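Local coordinates for coiled-coil and C2 domain-containing protein 1-like (Drosophila melanogaster, PDB 6EI6) that binds phosphatidylinositol monophosphates and regulates the ESCRT pathway in endosomal protein sorting, probably by keeping the ESCRT-III subunit shrub from polymerising inappropriately, at residues 122-127 against 171-176; 142-147 against 191-196; 211-216 against 228-233. One frame throughout, in Å; residues are numbered along the deposited sequence.

Contact 1 (122-127 against 171-176); sequences IVVVRG and ERFKVD
One margin of a four-stranded sheet in the C2-domain beta sandwich is made where Ile122, Val123 and Val124 pair with Phe173, Arg172 and Glu171, the strand 171-176 being an outermost one. The two short strands run antiparallel, their axes 4.8 Å apart. In the hydrogen-bonded pair Ile122–Phe173, Ile122 N gives its hydrogen to Phe173 O at 2.8 Å, nearly straight at 171°, and Phe173 N returns a bond to Ile122 O. The next such pair is less even: Val124 N reaches Glu171 O at 3.1 Å, while the bond from Glu171 N to Val124 O is weak at 3.4 Å.

Apolar packing of Ile122, Val124 and Phe173 lies on the face turned to the opposite sheet, where Glu171 leads its carboxylate away to Asn159 N. The Phe173 ring brings CE1 to 4.0 Å from Val124 CG2, while Ile122 O lies at the ring's edge. Beyond the pairing, Val125 and Arg126 both face Glu244 in a classic beta bulge. On the other face Val123 and Arg172 lie side by side. Val123 CG2, anti to its carbonyl carbon, sits over one face of the Arg172 guanidinium, toward the rim and 3.8 Å from NH1. That nitrogen also pairs with Glu121, outside the two segments, which probably helps hold the guanidinium over the valine methyl.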
loop_
_atom_site.group_PDB
_atom_site.type_symbol
_atom_site.label_atom_id
_atom_site.label_comp_id
_atom_site.label_asym_id
_atom_site.label_seq_id
_atom_site.Cartn_x
_atom_site.Cartn_y
_atom_site.Cartn_z
ATOM N N ILE A 122 11.241 -0.227 5.417
ATOM C CA ILE A 122 10.300 -0.739 6.413
ATOM C C ILE A 122 10.435 0.100 7.676
ATOM O O ILE A 122 11.553 0.352 8.141
ATOM C CB ILE A 122 10.541 -2.224 6.720
ATOM C CG1 ILE A 122 10.276 -3.050 5.473
ATOM C CG2 ILE A 122 9.645 -2.688 7.855
ATOM C CD1 ILE A 122 10.897 -4.413 5.518
ATOM N N VAL A 123 9.304 0.544 8.220
ATOM C CA VAL A 123 9.276 1.361 9.425
ATOM C C VAL A 123 8.458 0.622 10.469
ATOM O O VAL A 123 7.263 0.367 10.259
ATOM C CB VAL A 123 8.675 2.747 9.166
ATOM C CG1 VAL A 123 8.748 3.581 10.422
ATOM C CG2 VAL A 123 9.392 3.442 8.000
ATOM N N VAL A 124 9.096 0.265 11.581
ATOM C CA VAL A 124 8.392 -0.266 12.741
ATOM C C VAL A 124 8.082 0.934 13.627
ATOM O O VAL A 124 8.987 1.557 14.182
ATOM C CB VAL A 124 9.219 -1.331 13.476
ATOM C CG1 VAL A 124 8.389 -2.025 14.548
ATOM C CG2 VAL A 124 9.758 -2.369 12.498
ATOM N N VAL A 125 6.803 1.271 13.751
ATOM C CA VAL A 125 6.398 2.552 14.314
ATOM C C VAL A 125 6.085 2.460 15.804
ATOM O O VAL A 125 6.450 3.344 16.572
ATOM C CB VAL A 125 5.203 3.135 13.523
ATOM C CG1 VAL A 125 4.796 4.464 14.098
ATOM C CG2 VAL A 125 5.558 3.276 12.055
ATOM N N ARG A 126 5.340 1.448 16.234
ATOM C CA ARG A 126 4.958 1.411 17.641
ATOM C C ARG A 126 4.111 0.174 17.877
ATOM O O ARG A 126 3.473 -0.351 16.959
ATOM C CB ARG A 126 4.180 2.668 18.104
ATOM C CG ARG A 126 2.838 2.889 17.431
ATOM C CD ARG A 126 2.111 4.164 17.902
ATOM N NE ARG A 126 0.658 3.990 17.783
ATOM C CZ ARG A 126 -0.245 4.971 17.843
ATOM N NH1 ARG A 126 0.134 6.233 18.024
ATOM N NH2 ARG A 126 -1.541 4.688 17.723
ATOM N N GLY A 127 4.133 -0.290 19.124
ATOM C CA GLY A 127 3.182 -1.264 19.610
ATOM C C GLY A 127 2.122 -0.546 20.423
ATOM O O GLY A 127 2.344 0.544 20.957
ATOM N N GLU A 171 12.111 2.944 14.108
ATOM C CA GLU A 171 13.287 2.494 13.391
ATOM C C GLU A 171 12.920 2.139 11.968
ATOM O O GLU A 171 11.903 1.477 11.727
ATOM C CB GLU A 171 13.935 1.292 14.080
ATOM C CG GLU A 171 14.935 1.687 15.149
ATOM C CD GLU A 171 15.337 0.516 16.013
ATOM O OE1 GLU A 171 16.157 -0.313 15.533
ATOM O OE2 GLU A 171 14.819 0.421 17.158
ATOM N N ARG A 172 13.780 2.572 11.049
ATOM C CA ARG A 172 13.634 2.370 9.620
ATOM C C ARG A 172 14.728 1.434 9.136
ATOM O O ARG A 172 15.888 1.567 9.536
ATOM C CB ARG A 172 13.726 3.706 8.874
ATOM C CG ARG A 172 13.144 4.893 9.623
ATOM C CD ARG A 172 13.016 6.144 8.730
ATOM N NE ARG A 172 11.888 6.997 9.152
ATOM C CZ ARG A 172 10.828 7.331 8.398
ATOM N NH1 ARG A 172 10.721 6.924 7.133
ATOM N NH2 ARG A 172 9.866 8.094 8.913
ATOM N N PHE A 173 14.371 0.494 8.269
ATOM C CA PHE A 173 15.339 -0.418 7.675
ATOM C C PHE A 173 15.144 -0.375 6.171
ATOM O O PHE A 173 14.007 -0.378 5.696
ATOM C CB PHE A 173 15.177 -1.868 8.193
ATOM C CG PHE A 173 15.011 -1.974 9.701
ATOM C CD1 PHE A 173 13.797 -1.676 10.313
ATOM C CD2 PHE A 173 16.064 -2.371 10.503
ATOM C CE1 PHE A 173 13.643 -1.758 11.688
ATOM C CE2 PHE A 173 15.910 -2.460 11.880
ATOM C CZ PHE A 173 14.704 -2.154 12.470
ATOM N N LYS A 174 16.240 -0.304 5.420
ATOM C CA LYS A 174 16.183 -0.252 3.965
ATOM C C LYS A 174 16.771 -1.527 3.381
ATOM O O LYS A 174 17.736 -2.077 3.909
ATOM C CB LYS A 174 16.925 0.965 3.418
ATOM C CG LYS A 174 16.257 2.322 3.715
ATOM C CD LYS A 174 16.989 3.458 2.977
ATOM C CE LYS A 174 16.765 4.816 3.631
ATOM N NZ LYS A 174 17.386 5.935 2.851
ATOM N N VAL A 175 16.190 -2.013 2.298
ATOM C CA VAL A 175 16.731 -3.184 1.628
ATOM C C VAL A 175 16.725 -2.921 0.123
ATOM O O VAL A 175 16.031 -2.029 -0.375
ATOM C CB VAL A 175 15.944 -4.471 1.995
ATOM C CG1 VAL A 175 14.656 -4.576 1.195
ATOM C CG2 VAL A 175 16.805 -5.689 1.785
ATOM N N ASP A 176 17.548 -3.689 -0.598
ATOM C CA ASP A 176 17.659 -3.586 -2.051
ATOM C C ASP A 176 16.717 -4.570 -2.733
ATOM O O ASP A 176 16.689 -5.759 -2.397
ATOM C CB ASP A 176 19.089 -3.860 -2.515
ATOM C CG ASP A 176 19.923 -2.600 -2.608
ATOM O OD1 ASP A 176 19.357 -1.521 -2.936
ATOM O OD2 ASP A 176 21.145 -2.692 -2.326
#

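Contact 2 (142-147 against 191-196). With SO4 (sulfate ion), chain C; SO4 (sulfate ion), chain D.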
loop_
_atom_site.group_PDB
_atom_site.type_symbol
_atom_site.label_atom_id
_atom_site.label_comp_id
_atom_site.label_asym_id
_atom_site.label_seq_id
_atom_site.Cartn_x
_atom_site.Cartn_y
_atom_site.Cartn_z
ATOM N N VAL A 142 11.247 -6.076 17.997
ATOM C CA VAL A 142 10.533 -6.625 16.846
ATOM C C VAL A 142 11.553 -7.111 15.825
ATOM O O VAL A 142 12.474 -6.373 15.469
ATOM C CB VAL A 142 9.582 -5.580 16.222
ATOM C CG1 VAL A 142 8.715 -6.211 15.147
ATOM C CG2 VAL A 142 8.729 -4.913 17.287
ATOM N N ARG A 143 11.398 -8.353 15.375
ATOM C CA ARG A 143 12.173 -8.894 14.271
ATOM C C ARG A 143 11.424 -8.704 12.961
ATOM O O ARG A 143 10.206 -8.896 12.897
ATOM C CB ARG A 143 12.433 -10.383 14.460
ATOM C CG ARG A 143 13.187 -10.746 15.707
ATOM C CD ARG A 143 13.675 -12.200 15.626
ATOM N NE ARG A 143 14.505 -12.553 16.772
ATOM C CZ ARG A 143 15.749 -12.115 16.968
ATOM N NH1 ARG A 143 16.330 -11.288 16.095
ATOM N NH2 ARG A 143 16.414 -12.501 18.053
ATOM N N VAL A 144 12.163 -8.357 11.910
ATOM C CA VAL A 144 11.605 -8.097 10.590
ATOM C C VAL A 144 12.234 -9.072 9.615
ATOM O O VAL A 144 13.459 -9.219 9.583
ATOM C CB VAL A 144 11.859 -6.651 10.137
ATOM C CG1 VAL A 144 11.305 -6.444 8.715
ATOM C CG2 VAL A 144 11.257 -5.651 11.141
ATOM N N GLU A 145 11.404 -9.732 8.824
ATOM C CA GLU A 145 11.855 -10.712 7.850
ATOM C C GLU A 145 11.254 -10.352 6.497
ATOM O O GLU A 145 10.031 -10.388 6.330
ATOM C CB GLU A 145 11.451 -12.117 8.283
ATOM C CG GLU A 145 11.844 -13.205 7.309
ATOM C CD GLU A 145 11.740 -14.568 7.924
ATOM O OE1 GLU A 145 11.225 -14.665 9.057
ATOM O OE2 GLU A 145 12.165 -15.543 7.277
ATOM N N PHE A 146 12.108 -9.987 5.543
ATOM C CA PHE A 146 11.689 -9.553 4.212
ATOM C C PHE A 146 12.192 -10.551 3.175
ATOM O O PHE A 146 13.413 -10.756 3.073
ATOM C CB PHE A 146 12.231 -8.144 3.911
ATOM C CG PHE A 146 11.809 -7.620 2.573
ATOM C CD1 PHE A 146 12.409 -8.077 1.406
ATOM C CD2 PHE A 146 10.779 -6.704 2.476
ATOM C CE1 PHE A 146 11.990 -7.629 0.173
ATOM C CE2 PHE A 146 10.355 -6.248 1.241
ATOM C CZ PHE A 146 10.962 -6.709 0.088
ATOM N N PRO A 147 11.333 -11.156 2.357
ATOM C CA PRO A 147 11.813 -12.199 1.437
ATOM C C PRO A 147 12.708 -11.628 0.341
ATOM O O PRO A 147 12.433 -10.563 -0.213
ATOM C CB PRO A 147 10.518 -12.791 0.858
ATOM C CG PRO A 147 9.519 -11.709 0.969
ATOM C CD PRO A 147 9.904 -10.852 2.164
ATOM N N HIS A 191 3.540 -12.246 -1.731
ATOM C CA HIS A 191 4.211 -12.513 -0.461
ATOM C C HIS A 191 4.197 -11.258 0.404
ATOM O O HIS A 191 3.614 -10.232 0.041
ATOM C CB HIS A 191 5.629 -13.038 -0.725
ATOM C CG HIS A 191 5.650 -14.340 -1.477
ATOM N ND1 HIS A 191 4.929 -15.449 -1.077
ATOM C CD2 HIS A 191 6.296 -14.705 -2.609
ATOM C CE1 HIS A 191 5.135 -16.440 -1.928
ATOM N NE2 HIS A 191 5.963 -16.015 -2.865
ATOM N N GLY A 192 4.831 -11.352 1.569
ATOM C CA GLY A 192 4.722 -10.301 2.553
ATOM C C GLY A 192 5.953 -10.197 3.428
ATOM O O GLY A 192 6.927 -10.938 3.273
ATOM N N VAL A 193 5.892 -9.238 4.351
ATOM C CA VAL A 193 6.915 -8.974 5.356
ATOM C C VAL A 193 6.401 -9.468 6.704
ATOM O O VAL A 193 5.261 -9.169 7.078
ATOM C CB VAL A 193 7.218 -7.469 5.424
ATOM C CG1 VAL A 193 8.350 -7.195 6.377
ATOM C CG2 VAL A 193 7.509 -6.938 4.035
ATOM N N LYS A 194 7.244 -10.193 7.446
ATOM C CA LYS A 194 6.871 -10.794 8.723
ATOM C C LYS A 194 7.450 -9.976 9.875
ATOM O O LYS A 194 8.645 -9.675 9.884
ATOM C CB LYS A 194 7.362 -12.246 8.788
ATOM C CG LYS A 194 6.950 -13.039 10.063
ATOM C CD LYS A 194 7.750 -14.372 10.226
ATOM C CE LYS A 194 7.067 -15.556 9.544
ATOM N NZ LYS A 194 7.967 -16.743 9.432
ATOM N N PHE A 195 6.604 -9.613 10.842
ATOM C CA PHE A 195 7.025 -8.897 12.044
ATOM C C PHE A 195 6.780 -9.784 13.256
ATOM O O PHE A 195 5.634 -10.142 13.536
ATOM C CB PHE A 195 6.259 -7.586 12.218
ATOM C CG PHE A 195 6.479 -6.613 11.118
ATOM C CD1 PHE A 195 5.739 -6.692 9.941
ATOM C CD2 PHE A 195 7.436 -5.619 11.244
ATOM C CE1 PHE A 195 5.960 -5.815 8.914
ATOM C CE2 PHE A 195 7.651 -4.722 10.223
ATOM C CZ PHE A 195 6.908 -4.822 9.049
ATOM N N GLU A 196 7.832 -10.106 14.000
ATOM C CA GLU A 196 7.703 -10.921 15.209
ATOM C C GLU A 196 7.983 -10.063 16.433
ATOM O O GLU A 196 9.047 -9.452 16.531
ATOM C CB GLU A 196 8.628 -12.130 15.146
ATOM C CG GLU A 196 8.164 -13.110 14.106
ATOM C CD GLU A 196 9.145 -14.233 13.878
ATOM O OE1 GLU A 196 10.219 -14.203 14.504
ATOM O OE2 GLU A 196 8.847 -15.145 13.071
HETATM S S SO4 C . 4.185 -14.923 2.656
HETATM O O1 SO4 C . 5.508 -14.328 2.399
HETATM O O2 SO4 C . 3.787 -15.810 1.550
HETATM O O3 SO4 C . 3.192 -13.845 2.813
HETATM O O4 SO4 C . 4.267 -15.731 3.881
HETATM S S SO4 D . 20.350 -12.458 16.887
HETATM O O1 SO4 D . 19.651 -11.185 17.098
HETATM O O2 SO4 D . 20.347 -12.789 15.456
HETATM O O3 SO4 D . 21.736 -12.351 17.366
HETATM O O4 SO4 D . 19.663 -13.513 17.638
#
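Glu145 and Lys194 lie side by side, pointing the same way, on one face of an antiparallel pair. Glu145 CB lies 4.0 Å from Lys194 O and 4.1 Å from Lys194 CB. From there CG, anti to the backbone N (chi1 178°), and CD form an extended link to the tip, where OE1 rests 3.7 Å from Lys194 CD. A bend at chi3 (-90°) turns Lys194 CE aside, and NZ ends 3.9 Å from Glu145 OE1 in a long salt bridge. The other carboxylate oxygen, OE2, lies close to the like-charged Glu152, so the lysine probably offsets some of the repulsion there.

Beneath these tips the backbones are evenly bonded. Arg143 N and O pair with Glu196 O and N, and Glu145 N and O with Lys194 O and N, all four bonds being 2.8 to 3.0 Å long. Arg143 and Glu196 cross obliquely without joining their charges; Glu196 OE1 is instead hydrogen-bonded to Tyr198 OH.

The opposite face is apolar. Val144 CG1 meets Val193 CG1 at 3.8 Å, and Val144 CG2 lies against CD2 and CE2 of Phe195. Phe146 places CD2 3.6 Å from Val193 CG2. At the end near His191, a sulfate ion, probably from the crystallisation liquor, accepts bonds from His191 ND1, in the plane of the ring, and from Gly192 N.

His191 follows helix 182-190, and its chain leads at once into strand 192-199. That strand lies between 140-145 and 208-216, with Val144, Phe146 and Phe195 packed on Ile122 of the facing sheet.

Contact 3 (211-216 against 228-233). With SO4 (sulfate ion), chain C.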
loop_
_atom_site.group_PDB
_atom_site.type_symbol
_atom_site.label_atom_id
_atom_site.label_comp_id
_atom_site.label_asym_id
_atom_site.label_seq_id
_atom_site.Cartn_x
_atom_site.Cartn_y
_atom_site.Cartn_z
ATOM N N GLY A 211 3.667 -12.031 19.677
ATOM C CA GLY A 211 2.742 -12.181 18.567
ATOM C C GLY A 211 3.420 -11.886 17.245
ATOM O O GLY A 211 4.504 -11.293 17.190
ATOM N N THR A 212 2.750 -12.309 16.177
ATOM C CA THR A 212 3.217 -12.138 14.812
ATOM C C THR A 212 2.252 -11.253 14.014
ATOM O O THR A 212 1.035 -11.246 14.253
ATOM C CB THR A 212 3.401 -13.503 14.134
ATOM O OG1 THR A 212 4.408 -14.237 14.844
ATOM C CG2 THR A 212 3.879 -13.336 12.695
ATOM N N VAL A 213 2.823 -10.484 13.079
ATOM C CA VAL A 213 2.087 -9.663 12.122
ATOM C C VAL A 213 2.666 -9.914 10.734
ATOM O O VAL A 213 3.883 -9.807 10.542
ATOM C CB VAL A 213 2.181 -8.169 12.473
ATOM C CG1 VAL A 213 1.672 -7.345 11.326
ATOM C CG2 VAL A 213 1.429 -7.853 13.766
ATOM N N ASN A 214 1.808 -10.237 9.766
ATOM C CA ASN A 214 2.235 -10.480 8.390
ATOM C C ASN A 214 1.547 -9.493 7.459
ATOM O O ASN A 214 0.319 -9.489 7.365
ATOM C CB ASN A 214 1.923 -11.912 7.959
ATOM C CG ASN A 214 2.970 -12.889 8.434
ATOM O OD1 ASN A 214 4.120 -12.836 7.986
ATOM N ND2 ASN A 214 2.592 -13.784 9.356
ATOM N N VAL A 215 2.331 -8.679 6.754
ATOM C CA VAL A 215 1.799 -7.626 5.888
ATOM C C VAL A 215 2.120 -7.944 4.428
ATOM O O VAL A 215 3.295 -8.010 4.041
ATOM C CB VAL A 215 2.357 -6.257 6.286
ATOM C CG1 VAL A 215 1.815 -5.185 5.356
ATOM C CG2 VAL A 215 2.011 -5.981 7.745
ATOM N N LYS A 216 1.078 -8.152 3.623
ATOM C CA LYS A 216 1.252 -8.432 2.199
ATOM C C LYS A 216 1.830 -7.219 1.471
ATOM O O LYS A 216 1.444 -6.073 1.727
ATOM C CB LYS A 216 -0.084 -8.816 1.559
ATOM C CG LYS A 216 -0.655 -10.114 2.046
ATOM C CD LYS A 216 0.331 -11.233 1.799
ATOM C CE LYS A 216 -0.381 -12.455 1.287
ATOM N NZ LYS A 216 0.616 -13.510 0.962
ATOM N N ASP A 228 -0.435 1.086 8.222
ATOM C CA ASP A 228 -1.600 0.652 8.974
ATOM C C ASP A 228 -1.129 0.152 10.333
ATOM O O ASP A 228 0.060 0.204 10.661
ATOM C CB ASP A 228 -2.366 -0.418 8.200
ATOM C CG ASP A 228 -3.864 -0.213 8.261
ATOM O OD1 ASP A 228 -4.309 0.490 9.187
ATOM O OD2 ASP A 228 -4.593 -0.738 7.388
ATOM N N THR A 229 -2.082 -0.316 11.131
ATOM C CA THR A 229 -1.830 -0.955 12.410
ATOM C C THR A 229 -2.497 -2.325 12.372
ATOM O O THR A 229 -3.622 -2.457 11.873
ATOM C CB THR A 229 -2.386 -0.117 13.550
ATOM O OG1 THR A 229 -3.801 -0.098 13.433
ATOM C CG2 THR A 229 -1.901 1.299 13.469
ATOM N N TYR A 230 -1.803 -3.349 12.879
ATOM C CA TYR A 230 -2.212 -4.735 12.673
ATOM C C TYR A 230 -2.280 -5.492 13.996
ATOM O O TYR A 230 -1.524 -5.213 14.930
ATOM C CB TYR A 230 -1.250 -5.466 11.710
ATOM C CG TYR A 230 -1.070 -4.776 10.375
ATOM C CD1 TYR A 230 -0.231 -3.665 10.238
ATOM C CD2 TYR A 230 -1.741 -5.231 9.251
ATOM C CE1 TYR A 230 -0.083 -3.028 9.026
ATOM C CE2 TYR A 230 -1.587 -4.608 8.029
ATOM C CZ TYR A 230 -0.764 -3.510 7.926
ATOM O OH TYR A 230 -0.630 -2.918 6.701
ATOM N N ASP A 231 -3.183 -6.470 14.055
ATOM C CA ASP A 231 -3.385 -7.268 15.260
ATOM C C ASP A 231 -2.271 -8.291 15.414
ATOM O O ASP A 231 -1.987 -9.050 14.479
ATOM C CB ASP A 231 -4.722 -8.013 15.207
ATOM C CG ASP A 231 -5.923 -7.101 15.399
ATOM O OD1 ASP A 231 -5.823 -6.130 16.190
ATOM O OD2 ASP A 231 -6.967 -7.366 14.743
ATOM N N LEU A 232 -1.685 -8.364 16.612
ATOM C CA LEU A 232 -0.746 -9.442 16.897
ATOM C C LEU A 232 -1.485 -10.773 16.856
ATOM O O LEU A 232 -2.568 -10.907 17.436
ATOM C CB LEU A 232 -0.073 -9.219 18.248
ATOM C CG LEU A 232 1.266 -8.458 18.201
ATOM C CD1 LEU A 232 1.158 -7.078 17.558
ATOM C CD2 LEU A 232 1.836 -8.303 19.581
ATOM N N MET A 233 -0.933 -11.736 16.106
ATOM C CA MET A 233 -1.534 -13.053 15.930
ATOM C C MET A 233 -0.659 -14.123 16.564
ATOM O O MET A 233 0.559 -13.957 16.694
ATOM C CB MET A 233 -1.743 -13.416 14.437
ATOM C CG MET A 233 -2.792 -12.569 13.719
ATOM S SD MET A 233 -4.448 -12.592 14.475
ATOM C CE MET A 233 -5.040 -14.210 13.958
HETATM S S SO4 C . 4.185 -14.923 2.656
HETATM O O1 SO4 C . 5.508 -14.328 2.399
HETATM O O2 SO4 C . 3.787 -15.810 1.550
HETATM O O3 SO4 C . 3.192 -13.845 2.813
HETATM O O4 SO4 C . 4.267 -15.731 3.881
#
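The two strands at Gly211–Thr212 and Leu232–Met233 belong to different sheets, yet a single beta bridge joins them before they splay apart, their axes at 133°. Thr212 N donates to Met233 O at 2.8 Å, and Met233 N to Thr212 O at 2.7 Å. Next to this bridge Gly211 has no side chain, and Leu232 CG packs on its CA at 4.0 Å; a CB at Gly211 would clash with Leu232 CB.

Where the backbones diverge, side chains take over. Val213 stands where the strands begin to separate: CG1 touches Tyr230 CB at 3.5 Å, while CG2 meets Leu232 CD1 at 3.9 Å. A chi1 of -55° puts Tyr230 CG beside its own backbone N, where it too lies near Val213 CG1. Further along, Val215 crosses the Tyr230 side chain at about a right angle. Its CG2 stands over the centre of the phenol ring, 3.7 Å from the centroid and 11° off the ring normal, a CH-pi contact with the face. Its other methyl, CG1, lies beside the hydroxyl, 3.6 Å from Tyr230 OH. An alanine here in place of Tyr230 would keep the CB contact with Val213 but would probably leave the methyls of Val215 without their aromatic cover and open a gap between the diverging strands.

At the far end Lys216 NZ binds a sulfate ion and Arg190 O. A short bridged corner from which two sheets separate, with valine and tyrosine side chains filling the widening wedge, is consistent with the closed margin of a beta sandwich, here that of the C2 domain.

All three contacts belong to one C2 domain. Contacts 1 and 2 each pair neighbouring strands within a sheet, one in either layer of the sandwich, whereas contact 3 joins outermost strands of the two layers and closes a margin. The inward faces of contacts 1 and 2 (Ile122, Val124, Val144, Phe195) form the core, with Ile122 CG2 3.7 Å from Phe195 CZ; Arg172 and the Glu145–Lys194 pair lie on the outer faces. Contact 2 adjoins contact 3 through strands 192-199 and 208-216, and one sulfate touches both. Chemistry follows position: backbone ladders, with a valine–arginine outer face in contact 1 and charged side chains in contact 2, but one bridge plus aliphatic–aromatic packing in contact 3.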